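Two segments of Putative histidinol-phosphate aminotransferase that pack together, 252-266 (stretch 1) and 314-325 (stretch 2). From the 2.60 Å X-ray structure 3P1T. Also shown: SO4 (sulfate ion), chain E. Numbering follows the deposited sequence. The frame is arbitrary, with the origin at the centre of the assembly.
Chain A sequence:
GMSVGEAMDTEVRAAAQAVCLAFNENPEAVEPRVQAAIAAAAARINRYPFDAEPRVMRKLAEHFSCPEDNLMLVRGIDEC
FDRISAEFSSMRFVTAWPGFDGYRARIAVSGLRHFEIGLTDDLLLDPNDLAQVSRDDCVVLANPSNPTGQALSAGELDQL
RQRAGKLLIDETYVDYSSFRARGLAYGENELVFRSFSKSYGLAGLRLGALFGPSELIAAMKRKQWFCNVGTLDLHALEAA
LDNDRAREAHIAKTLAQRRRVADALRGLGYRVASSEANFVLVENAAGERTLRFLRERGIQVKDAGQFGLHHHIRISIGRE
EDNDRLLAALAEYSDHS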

# COMPACT_ATOMS: atom_id res chain seq x y z
N ALA A 252 -18.68 -21.58 -9.30
CA ALA A 252 -19.43 -22.79 -9.63
C ALA A 252 -18.53 -24.02 -9.69
O ALA A 252 -18.85 -25.04 -9.07
CB ALA A 252 -20.15 -22.60 -10.96
N LYS A 253 -17.38 -23.91 -10.40
CA LYS A 253 -16.38 -24.97 -10.57
C LYS A 253 -15.75 -25.31 -9.21
O LYS A 253 -15.58 -26.49 -8.91
CB LYS A 253 -15.31 -24.52 -11.59
CG LYS A 253 -14.20 -25.52 -11.92
CD LYS A 253 -13.29 -24.91 -12.98
CE LYS A 253 -12.08 -25.73 -13.30
NZ LYS A 253 -11.26 -25.12 -14.39
N THR A 254 -15.44 -24.29 -8.38
CA THR A 254 -14.86 -24.51 -7.07
C THR A 254 -15.84 -25.29 -6.16
O THR A 254 -15.40 -26.24 -5.52
CB THR A 254 -14.43 -23.19 -6.44
OG1 THR A 254 -13.43 -22.60 -7.28
CG2 THR A 254 -13.86 -23.37 -5.05
N LEU A 255 -17.16 -24.93 -6.15
CA LEU A 255 -18.17 -25.62 -5.33
C LEU A 255 -18.31 -27.11 -5.72
O LEU A 255 -18.50 -27.97 -4.85
CB LEU A 255 -19.57 -24.95 -5.42
CG LEU A 255 -19.77 -23.46 -5.06
CD1 LEU A 255 -21.25 -23.12 -4.92
CD2 LEU A 255 -19.08 -23.07 -3.79
N ALA A 256 -18.22 -27.39 -7.03
CA ALA A 256 -18.34 -28.74 -7.61
C ALA A 256 -17.09 -29.58 -7.33
O ALA A 256 -17.21 -30.75 -6.99
CB ALA A 256 -18.59 -28.66 -9.11
N GLN A 257 -15.88 -28.97 -7.48
CA GLN A 257 -14.61 -29.64 -7.22
C GLN A 257 -14.41 -29.86 -5.71
O GLN A 257 -13.88 -30.91 -5.33
CB GLN A 257 -13.44 -28.87 -7.82
CG GLN A 257 -13.32 -28.97 -9.33
CD GLN A 257 -12.99 -30.37 -9.80
OE1 GLN A 257 -11.96 -30.96 -9.45
NE2 GLN A 257 -13.87 -30.93 -10.62
N ARG A 258 -14.91 -28.94 -4.85
CA ARG A 258 -14.88 -29.09 -3.38
C ARG A 258 -15.72 -30.32 -2.97
O ARG A 258 -15.29 -31.12 -2.13
CB ARG A 258 -15.39 -27.81 -2.69
CG ARG A 258 -15.22 -27.79 -1.17
CD ARG A 258 -15.76 -26.50 -0.56
NE ARG A 258 -17.20 -26.33 -0.73
CZ ARG A 258 -17.86 -25.18 -0.61
NH1 ARG A 258 -17.21 -24.06 -0.35
NH2 ARG A 258 -19.17 -25.14 -0.79
N ARG A 259 -16.88 -30.50 -3.61
CA ARG A 259 -17.75 -31.63 -3.37
C ARG A 259 -17.04 -32.93 -3.81
O ARG A 259 -17.00 -33.88 -3.02
CB ARG A 259 -19.10 -31.41 -4.08
CG ARG A 259 -20.10 -32.59 -4.05
CD ARG A 259 -20.41 -33.14 -2.66
NE ARG A 259 -21.03 -32.16 -1.78
CZ ARG A 259 -20.97 -32.22 -0.46
NH1 ARG A 259 -20.30 -33.20 0.14
NH2 ARG A 259 -21.56 -31.29 0.28
N ARG A 260 -16.42 -32.93 -5.02
CA ARG A 260 -15.68 -34.07 -5.55
C ARG A 260 -14.53 -34.47 -4.61
O ARG A 260 -14.47 -35.63 -4.20
CB ARG A 260 -15.11 -33.79 -6.97
CG ARG A 260 -14.09 -34.85 -7.43
CD ARG A 260 -13.78 -34.84 -8.90
NE ARG A 260 -12.62 -34.02 -9.23
CZ ARG A 260 -11.45 -34.51 -9.62
NH1 ARG A 260 -11.27 -35.82 -9.74
NH2 ARG A 260 -10.45 -33.69 -9.93
N VAL A 261 -13.65 -33.52 -4.26
CA VAL A 261 -12.47 -33.78 -3.43
C VAL A 261 -12.91 -34.28 -2.03
O VAL A 261 -12.37 -35.31 -1.59
CB VAL A 261 -11.56 -32.52 -3.34
CG1 VAL A 261 -10.46 -32.69 -2.30
CG2 VAL A 261 -10.94 -32.23 -4.70
N ALA A 262 -13.90 -33.62 -1.37
CA ALA A 262 -14.39 -34.03 -0.06
C ALA A 262 -14.96 -35.48 -0.09
O ALA A 262 -14.58 -36.30 0.76
CB ALA A 262 -15.45 -33.06 0.44
N ASP A 263 -15.82 -35.80 -1.08
CA ASP A 263 -16.43 -37.13 -1.19
C ASP A 263 -15.38 -38.21 -1.50
O ASP A 263 -15.42 -39.28 -0.88
CB ASP A 263 -17.53 -37.14 -2.26
CG ASP A 263 -18.82 -36.38 -1.92
OD1 ASP A 263 -18.93 -35.87 -0.77
OD2 ASP A 263 -19.73 -36.35 -2.78
N ALA A 264 -14.44 -37.92 -2.42
CA ALA A 264 -13.39 -38.87 -2.81
C ALA A 264 -12.44 -39.18 -1.65
O ALA A 264 -12.14 -40.36 -1.42
CB ALA A 264 -12.59 -38.34 -3.99
N LEU A 265 -12.00 -38.14 -0.89
CA LEU A 265 -11.10 -38.33 0.25
C LEU A 265 -11.79 -39.14 1.36
O LEU A 265 -11.15 -40.03 1.91
CB LEU A 265 -10.57 -37.00 0.80
CG LEU A 265 -9.59 -36.20 -0.09
CD1 LEU A 265 -9.18 -34.91 0.59
CD2 LEU A 265 -8.34 -37.02 -0.43
N ARG A 266 -13.09 -38.88 1.63
CA ARG A 266 -13.84 -39.63 2.66
C ARG A 266 -13.99 -41.11 2.26
O ARG A 266 -13.97 -41.98 3.13
CB ARG A 266 -15.22 -39.02 2.93
CG ARG A 266 -15.16 -37.69 3.62
CD ARG A 266 -16.50 -37.31 4.19
NE ARG A 266 -16.49 -35.96 4.75
CZ ARG A 266 -17.08 -34.92 4.19
NH1 ARG A 266 -17.78 -35.06 3.07
NH2 ARG A 266 -17.02 -33.72 4.77
N ARG A 314 -4.75 -28.23 5.32
CA ARG A 314 -5.73 -27.44 4.59
C ARG A 314 -5.39 -27.57 3.12
O ARG A 314 -4.33 -27.11 2.68
CB ARG A 314 -5.76 -25.97 5.07
CG ARG A 314 -6.95 -25.18 4.54
CD ARG A 314 -6.75 -23.68 4.64
NE ARG A 314 -5.69 -23.25 3.72
CZ ARG A 314 -4.97 -22.15 3.88
NH1 ARG A 314 -5.18 -21.35 4.91
NH2 ARG A 314 -4.01 -21.86 3.01
N ILE A 315 -6.24 -28.27 2.38
CA ILE A 315 -6.06 -28.52 0.95
C ILE A 315 -6.92 -27.53 0.16
O ILE A 315 -8.15 -27.55 0.30
CB ILE A 315 -6.41 -29.99 0.60
CG1 ILE A 315 -5.63 -31.00 1.47
CG2 ILE A 315 -6.21 -30.23 -0.91
CD1 ILE A 315 -6.05 -32.46 1.31
N SER A 316 -6.30 -26.69 -0.68
CA SER A 316 -7.08 -25.78 -1.52
C SER A 316 -7.71 -26.54 -2.70
O SER A 316 -7.28 -27.65 -3.03
CB SER A 316 -6.21 -24.63 -2.03
OG SER A 316 -5.68 -23.90 -0.94
N ILE A 317 -8.79 -25.97 -3.27
CA ILE A 317 -9.47 -26.57 -4.42
C ILE A 317 -9.01 -25.78 -5.66
O ILE A 317 -9.31 -24.58 -5.77
CB ILE A 317 -11.01 -26.58 -4.23
CG1 ILE A 317 -11.45 -27.29 -2.92
CG2 ILE A 317 -11.73 -27.11 -5.45
CD1 ILE A 317 -10.98 -28.73 -2.71
N GLY A 318 -8.22 -26.45 -6.51
CA GLY A 318 -7.69 -25.84 -7.73
C GLY A 318 -8.48 -26.23 -8.96
O GLY A 318 -9.67 -26.53 -8.86
N ARG A 319 -7.83 -26.25 -10.14
CA ARG A 319 -8.50 -26.72 -11.35
C ARG A 319 -8.67 -28.27 -11.28
O ARG A 319 -8.04 -28.94 -10.46
CB ARG A 319 -7.74 -26.30 -12.61
CG ARG A 319 -8.04 -24.89 -13.08
CD ARG A 319 -7.02 -24.41 -14.11
NE ARG A 319 -5.73 -24.11 -13.47
CZ ARG A 319 -4.65 -24.89 -13.52
NH1 ARG A 319 -4.67 -26.02 -14.22
NH2 ARG A 319 -3.54 -24.53 -12.89
N GLU A 320 -9.52 -28.82 -12.14
CA GLU A 320 -9.83 -30.25 -12.19
C GLU A 320 -8.55 -31.12 -12.27
O GLU A 320 -8.43 -32.06 -11.49
CB GLU A 320 -10.74 -30.54 -13.40
CG GLU A 320 -11.27 -31.96 -13.41
CD GLU A 320 -11.92 -32.46 -14.68
OE1 GLU A 320 -12.52 -31.64 -15.41
OE2 GLU A 320 -11.86 -33.69 -14.93
N GLU A 321 -7.60 -30.79 -13.15
CA GLU A 321 -6.35 -31.54 -13.34
C GLU A 321 -5.46 -31.51 -12.07
O GLU A 321 -4.81 -32.51 -11.78
CB GLU A 321 -5.55 -31.06 -14.58
CG GLU A 321 -5.23 -29.56 -14.66
CD GLU A 321 -6.18 -28.63 -15.42
OE1 GLU A 321 -7.41 -28.64 -15.14
OE2 GLU A 321 -5.68 -27.81 -16.22
N ASP A 322 -5.48 -30.38 -11.30
CA ASP A 322 -4.75 -30.21 -10.03
C ASP A 322 -5.31 -31.12 -8.93
O ASP A 322 -4.56 -31.84 -8.26
CB ASP A 322 -4.81 -28.75 -9.57
CG ASP A 322 -4.15 -27.76 -10.51
OD1 ASP A 322 -3.26 -28.18 -11.30
OD2 ASP A 322 -4.51 -26.54 -10.43
N ASN A 323 -6.64 -31.09 -8.78
CA ASN A 323 -7.39 -31.90 -7.83
C ASN A 323 -7.24 -33.38 -8.17
O ASN A 323 -7.17 -34.20 -7.24
CB ASN A 323 -8.86 -31.48 -7.84
CG ASN A 323 -9.07 -30.02 -7.49
OD1 ASN A 323 -8.22 -29.35 -6.89
ND2 ASN A 323 -10.22 -29.49 -7.87
N ASP A 324 -7.12 -33.72 -9.49
CA ASP A 324 -6.84 -35.09 -9.99
C ASP A 324 -5.50 -35.61 -9.41
O ASP A 324 -5.45 -36.71 -8.86
CB ASP A 324 -6.80 -35.14 -11.54
CG ASP A 324 -8.12 -35.24 -12.32
OD1 ASP A 324 -9.18 -35.52 -11.68
OD2 ASP A 324 -8.09 -35.12 -13.58
N ARG A 325 -4.44 -34.76 -9.50
CA ARG A 325 -3.08 -35.03 -9.02
C ARG A 325 -3.08 -35.30 -7.50
O ARG A 325 -2.49 -36.30 -7.07
CB ARG A 325 -2.14 -33.86 -9.37
CG ARG A 325 -1.77 -33.79 -10.86
CD ARG A 325 -0.27 -33.72 -11.10
NE ARG A 325 0.42 -34.76 -10.34
CZ ARG A 325 1.45 -34.55 -9.53
NH1 ARG A 325 1.99 -33.34 -9.43
NH2 ARG A 325 1.98 -35.56 -8.85
S SO4 E . -20.33 -31.77 3.81
O1 SO4 E . -20.52 -31.87 5.26
O2 SO4 E . -21.41 -30.90 3.26
O3 SO4 E . -20.44 -33.11 3.24
O4 SO4 E . -18.99 -31.23 3.49
O HOH W 1 -10.11 -27.53 -15.08
O HOH W 2 -11.79 -24.98 -8.98

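Stretch 1 is helix from end to end, while stretch 2 leaves a strand at Ser316, turns through Ile317 and Gly318, and starts a second helix at Glu320, with Arg319 at the N-cap position. The two helices run nearly parallel, with 12° between their directions, but their axes come no closer than 10.9 Å. The closest CA pairing lies instead at the turn, where Arg258 CA and Ile317 CA are 6.1 Å apart; along the second helix the closest register is Val261 CA to Asn323 CA, at 7.0 Å. The side chains divide the contact into an apolar part built on the strand and turn, and a polar part built on the new helix.

Ile317 covers the most surface and anchors the apolar part. Its side chain points toward the helix and lies against successive turns of it. Ile317 CG2 sits 3.4 Å from Gln257 CB and 3.8 Å from Thr254 O, a carbonyl already occupied by the helical hydrogen bond from Arg258 N. Ile317 CD1 lies 3.9 Å from Val261 CB. Even polar residues serve here through their carbon: Arg258 offers its CB, 4.0 Å from Ile317 CG1, while the end of its side chain leads away. One turn beyond Val261, Leu265 CD1 meets Ile315 CD1 at 4.0 Å, so alternate residues of stretch 2, Ile315 and Ile317, supply the apolar surface, and Ser316 between them makes no contact.

Gln257 joins the two parts. Its CB packs on Ile317, and its chi1 and chi2, both m, bring the amide round to the second helix, where Gln257 OE1 accepts a nearly straight hydrogen bond from Asn323 ND2 at 2.8 Å. Asn323 is itself fixed by the turn: Asn323 OD1 accepts from Gly318 N at 2.9 Å, and Asn323 ND2 also makes a weak bond to Gly318 O at 3.2 Å. One buried amide thus ties the turn to the helix that follows and ties both to stretch 1. Asn323 CB also packs on carbon, 3.8 Å from Val261 CG2.

Arg260, which is partly exposed, covers the second largest area. Its guanidinium is held from within its own helix, as Arg260 NE and Arg260 NH2 donate to Gln257 OE1 at 3.1 and 3.2 Å. The same guanidinium forms a salt bridge with Asp324, Arg260 NH2 to Asp324 OD1 at 2.8 Å. The hydrogen bonds within this bridge, from NH1 and NH2 to the same OD1, are weak, with N-H...O angles near 128°, so charge attraction rather than ideal alignment characterises the pairing. Gln257 OE1 consequently receives three donors, one from across the contact and two from Arg260.

At the start of the second helix, Lys253 extends in an all-t rotamer, and a water accepts from both Lys253 NZ (2.8 Å) and Glu320 N (3.3 Å) while donating to Glu321 OE1 (2.9 Å). The rule has three elements: isoleucine against helix carbon, a shared amide, and charge and water.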